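Local coordinates for G/U mismatch-specific DNA glycosylase (PDB 2C2Q), which is a mismatch-specific DNA glycosylase of the uracil-DNA glycosylase superfamily, at residues A[28-33]-A[174-179]; A[115-120]-A[181-186]. The protein carries 1 engineered substitution. All coordinates share one frame; numbering follows the deposited sequence.

Contact 1 (A[28-33]-A[174-179]); sequences LVLVGT and QALGDR
Leu176, on the inner face of helix 171-188, meets Leu28 at the start of strand 28-32 tip to tip, and these two residues supply most of the 99 Å² buried between 28-33 and 174-179. On the helix side the closest approaches are made by one methyl. Leu176 CD2 lies 3.9 Å from Leu28 CD2 and 4.1 Å from Leu28 CD1, so it rests against the forked end of the strand leucine rather than on one branch of it. CG stands anti to the backbone N in both Leu28 (chi1 163°) and Leu176 (chi1 -180°), which lets the two side chains bridge a gap of 9.2 Å between Leu28 CA and Leu176 CA. Leu30, two residues further along the strand, adds a smaller share. Its CB does not aim at the helix, yet its CD2 reaches to 4.2 Å from Leu176 CD2, giving that methyl a second leucine to pack on. Ala119 of strand 117-120 and Trp155 of strand 153-156 also touch Leu176. Such aliphatic packing of a helix on one face of a largely parallel sheet is the layered alpha/beta arrangement of the superfamily. Between these segments no hydrogen bond forms and all three leucines are buried, so the attachment is apolar, consistent with dispersion and exclusion of water, while a salt bridge from Arg179 to Glu153 ties helix to sheet beside it.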
# COMPACT_ATOMS: atom_id res chain seq x y z
N LEU A 28 -7.22 -1.26 -6.29
CA LEU A 28 -6.29 -0.48 -5.54
C LEU A 28 -5.32 -1.43 -4.81
O LEU A 28 -5.79 -2.31 -4.09
CB LEU A 28 -7.05 0.34 -4.48
CG LEU A 28 -6.22 0.95 -3.29
CD1 LEU A 28 -5.18 1.95 -3.84
CD2 LEU A 28 -7.14 1.61 -2.25
N VAL A 29 -4.04 -1.21 -4.99
CA VAL A 29 -3.06 -1.87 -4.13
C VAL A 29 -2.36 -0.82 -3.26
O VAL A 29 -1.79 0.15 -3.78
CB VAL A 29 -2.03 -2.61 -4.99
CG1 VAL A 29 -0.82 -3.13 -4.17
CG2 VAL A 29 -2.71 -3.74 -5.83
N LEU A 30 -2.35 -1.10 -1.97
CA LEU A 30 -1.78 -0.20 -0.93
C LEU A 30 -0.41 -0.75 -0.57
O LEU A 30 -0.29 -1.93 -0.18
CB LEU A 30 -2.67 -0.13 0.29
CG LEU A 30 -3.98 0.64 -0.03
CD1 LEU A 30 -5.15 -0.02 0.75
CD2 LEU A 30 -3.72 2.20 0.25
N VAL A 31 0.60 0.07 -0.78
CA VAL A 31 2.00 -0.38 -0.66
C VAL A 31 2.72 0.34 0.51
O VAL A 31 2.82 1.60 0.51
CB VAL A 31 2.78 -0.08 -1.94
CG1 VAL A 31 4.24 -0.58 -1.79
CG2 VAL A 31 2.07 -0.69 -3.20
N GLY A 32 3.15 -0.40 1.52
CA GLY A 32 3.86 0.22 2.63
C GLY A 32 5.38 0.18 2.44
O GLY A 32 5.86 -0.26 1.41
N THR A 33 6.14 0.61 3.45
CA THR A 33 7.62 0.47 3.37
C THR A 33 8.03 -0.99 3.62
O THR A 33 8.69 -1.65 2.79
CB THR A 33 8.23 1.37 4.46
OG1 THR A 33 7.47 1.22 5.65
CG2 THR A 33 8.05 2.89 4.08
N GLN A 174 -9.45 10.03 2.04
CA GLN A 174 -10.83 10.10 1.67
C GLN A 174 -10.98 10.29 0.15
O GLN A 174 -11.91 9.72 -0.46
CB GLN A 174 -11.50 11.29 2.38
CG GLN A 174 -12.96 11.36 2.06
CD GLN A 174 -13.77 10.24 2.65
OE1 GLN A 174 -13.75 9.99 3.86
NE2 GLN A 174 -14.51 9.56 1.79
N ALA A 175 -10.09 11.07 -0.45
CA ALA A 175 -10.11 11.30 -1.91
C ALA A 175 -9.87 9.96 -2.65
O ALA A 175 -10.39 9.70 -3.76
CB ALA A 175 -9.05 12.30 -2.31
N LEU A 176 -9.01 9.16 -2.04
CA LEU A 176 -8.71 7.85 -2.59
C LEU A 176 -9.93 6.99 -2.50
O LEU A 176 -10.31 6.33 -3.52
CB LEU A 176 -7.50 7.21 -1.85
CG LEU A 176 -7.14 5.84 -2.39
CD1 LEU A 176 -6.80 5.84 -3.87
CD2 LEU A 176 -5.97 5.28 -1.56
N GLY A 177 -10.57 6.98 -1.33
CA GLY A 177 -11.82 6.25 -1.07
C GLY A 177 -12.88 6.60 -2.14
O GLY A 177 -13.60 5.73 -2.66
N ASP A 178 -12.98 7.88 -2.43
CA ASP A 178 -13.98 8.41 -3.37
C ASP A 178 -13.65 7.93 -4.76
O ASP A 178 -14.56 7.55 -5.53
CB ASP A 178 -13.83 9.91 -3.39
CG ASP A 178 -14.44 10.56 -2.16
OD1 ASP A 178 -15.15 9.88 -1.34
OD2 ASP A 178 -14.26 11.76 -1.99
N ARG A 179 -12.36 8.01 -5.10
CA ARG A 179 -11.82 7.54 -6.39
C ARG A 179 -12.05 6.04 -6.64
O ARG A 179 -12.39 5.64 -7.78
CB ARG A 179 -10.34 7.86 -6.53
CG ARG A 179 -9.76 7.42 -7.89
CD ARG A 179 -10.42 8.13 -9.09
NE ARG A 179 -9.82 7.72 -10.34
CZ ARG A 179 -10.51 7.54 -11.47
NH1 ARG A 179 -11.83 7.78 -11.50
NH2 ARG A 179 -9.88 7.13 -12.56

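Contact 2 (A[115-120]-A[181-186])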
# COMPACT_ATOMS: atom_id res chain seq x y z
N PRO A 115 -3.16 -3.36 -11.30
CA PRO A 115 -4.24 -2.77 -10.48
C PRO A 115 -4.61 -1.36 -11.02
O PRO A 115 -3.75 -0.74 -11.67
CB PRO A 115 -3.59 -2.65 -9.09
CG PRO A 115 -2.11 -2.50 -9.40
CD PRO A 115 -1.87 -3.45 -10.59
N ARG A 116 -5.82 -0.88 -10.75
CA ARG A 116 -6.21 0.46 -11.27
C ARG A 116 -5.43 1.58 -10.57
O ARG A 116 -5.12 2.61 -11.19
CB ARG A 116 -7.72 0.69 -11.15
CG ARG A 116 -8.61 -0.24 -12.08
CD ARG A 116 -8.17 -0.32 -13.55
NE ARG A 116 -7.88 0.98 -14.12
CZ ARG A 116 -8.80 1.85 -14.56
NH1 ARG A 116 -10.11 1.52 -14.52
NH2 ARG A 116 -8.40 3.05 -15.01
N ILE A 117 -5.11 1.35 -9.28
CA ILE A 117 -4.39 2.36 -8.48
C ILE A 117 -3.32 1.66 -7.68
O ILE A 117 -3.57 0.55 -7.18
CB ILE A 117 -5.33 3.10 -7.53
CG1 ILE A 117 -6.50 3.79 -8.30
CG2 ILE A 117 -4.48 4.13 -6.74
CD1 ILE A 117 -7.65 4.10 -7.40
N VAL A 118 -2.12 2.25 -7.64
CA VAL A 118 -1.12 1.88 -6.61
C VAL A 118 -1.01 3.09 -5.67
O VAL A 118 -0.68 4.18 -6.13
CB VAL A 118 0.24 1.53 -7.26
CG1 VAL A 118 1.37 1.32 -6.13
CG2 VAL A 118 0.07 0.24 -8.03
N ALA A 119 -1.29 2.90 -4.37
CA ALA A 119 -1.24 4.05 -3.44
C ALA A 119 -0.19 3.71 -2.37
O ALA A 119 -0.32 2.70 -1.68
CB ALA A 119 -2.59 4.34 -2.80
N PHE A 120 0.91 4.46 -2.36
CA PHE A 120 1.92 4.33 -1.29
C PHE A 120 1.35 4.87 -0.00
O PHE A 120 0.75 5.97 0.03
CB PHE A 120 3.23 5.05 -1.65
CG PHE A 120 3.90 4.42 -2.83
CD1 PHE A 120 4.77 3.33 -2.64
CD2 PHE A 120 3.56 4.80 -4.14
CE1 PHE A 120 5.38 2.68 -3.70
CE2 PHE A 120 4.19 4.13 -5.21
CZ PHE A 120 5.08 3.09 -4.99
N ARG A 181 -14.50 4.25 -5.08
CA ARG A 181 -15.96 4.25 -5.26
C ARG A 181 -16.35 4.61 -6.70
O ARG A 181 -17.19 3.96 -7.32
CB ARG A 181 -16.53 5.29 -4.30
CG ARG A 181 -18.01 5.24 -3.99
CD ARG A 181 -18.31 5.93 -2.61
NE ARG A 181 -17.51 5.29 -1.54
CZ ARG A 181 -16.51 5.86 -0.82
NH1 ARG A 181 -16.15 7.15 -0.97
NH2 ARG A 181 -15.87 5.12 0.08
N GLU A 182 -15.73 5.65 -7.22
CA GLU A 182 -15.99 6.16 -8.58
C GLU A 182 -15.60 5.14 -9.66
O GLU A 182 -16.28 4.98 -10.67
CB GLU A 182 -15.14 7.40 -8.74
CG GLU A 182 -15.13 8.06 -10.10
CD GLU A 182 -14.36 9.37 -10.10
OE1 GLU A 182 -14.96 10.42 -10.48
OE2 GLU A 182 -13.16 9.41 -9.76
N LEU A 183 -14.48 4.46 -9.45
CA LEU A 183 -14.05 3.44 -10.41
C LEU A 183 -14.98 2.23 -10.36
O LEU A 183 -15.41 1.75 -11.41
CB LEU A 183 -12.61 3.01 -10.14
CG LEU A 183 -11.55 3.94 -10.70
CD1 LEU A 183 -10.18 3.63 -10.04
CD2 LEU A 183 -11.47 3.89 -12.25
N ARG A 184 -15.25 1.72 -9.17
CA ARG A 184 -16.07 0.53 -8.99
C ARG A 184 -17.51 0.84 -9.44
O ARG A 184 -18.24 -0.05 -9.85
CB ARG A 184 -15.99 0.01 -7.54
CG ARG A 184 -14.57 -0.46 -7.15
CD ARG A 184 -14.45 -1.08 -5.76
NE ARG A 184 -15.09 -2.39 -5.66
CZ ARG A 184 -14.65 -3.52 -6.24
NH1 ARG A 184 -13.55 -3.53 -7.04
NH2 ARG A 184 -15.32 -4.64 -6.03
N GLY A 185 -17.89 2.11 -9.40
CA GLY A 185 -19.22 2.50 -9.87
C GLY A 185 -19.30 2.65 -11.39
O GLY A 185 -20.33 2.35 -12.00
N ALA A 186 -18.23 3.17 -12.00
CA ALA A 186 -18.14 3.21 -13.47
C ALA A 186 -18.15 1.75 -13.97
O ALA A 186 -18.85 1.42 -14.93
CB ALA A 186 -16.88 3.93 -13.93
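Arg116, just before strand 117-120, touches Leu183 of the C-terminal helix with two separate parts of its side chain. Near the backbone, Arg116 CB lies 4.0 Å from Leu183 CD1; at the far end, Arg116 NH1 comes to 3.6 Å from Leu183 CD2. The chain bends at both chi2 (-48°) and chi3 (-46°), which curls the guanidinium back beside the leucine, so that Leu183 CD2 approaches the group obliquely. This is a van der Waals contact; the polar hold on the arginine comes from elsewhere, since its NE is hydrogen-bonded to the carbonyl oxygen of Glu151. Ile117, the first residue of the strand, adds a purely apolar contact. Its CD1 packs 3.7 Å from Leu183 CD1, and its CG1 is 4.1 Å from the same methyl. With CG1 anti to the carbonyl carbon (chi1 -57°), the longer branch of the isoleucine is the one presented to the helix. Leu183 thus divides its two methyls: CD1 is shared by Ile117 and the base of Arg116, whereas CD2 meets the guanidinium. The contact grades from the buried Ile117 to the partly exposed Arg116, toward the margin of the helix-on-sheet layer. Strand 117-120 runs between strands 28-32 and 153-156, and Ile117 touches Leu28 and Trp155 on these neighbours; Leu176, Arg179 and Val180 of helix 171-188 continue the same packing over the isoleucine.

Overall arrangement
Contacts 1 and 2 lie with their centres about 8 Å apart and share helix 171-188, whose earlier turns serve contact 1 and later turns contact 2. On the sheet side they use the adjacent parallel strands 28-32 and 117-120, joined by backbone pairing of Val29 with Ile117 and Ala119. Along the chain the order is 28-33, 115-120, 174-179, 181-186, so the two contacts interleave. One helix near the C-terminus thereby lies against two adjacent interior strands of the mixed sheet, tying distant parts of the sequence together. Contact 1 is the deeper, its centre about 7 Å from the chain centre, against about 13 Å for contact 2.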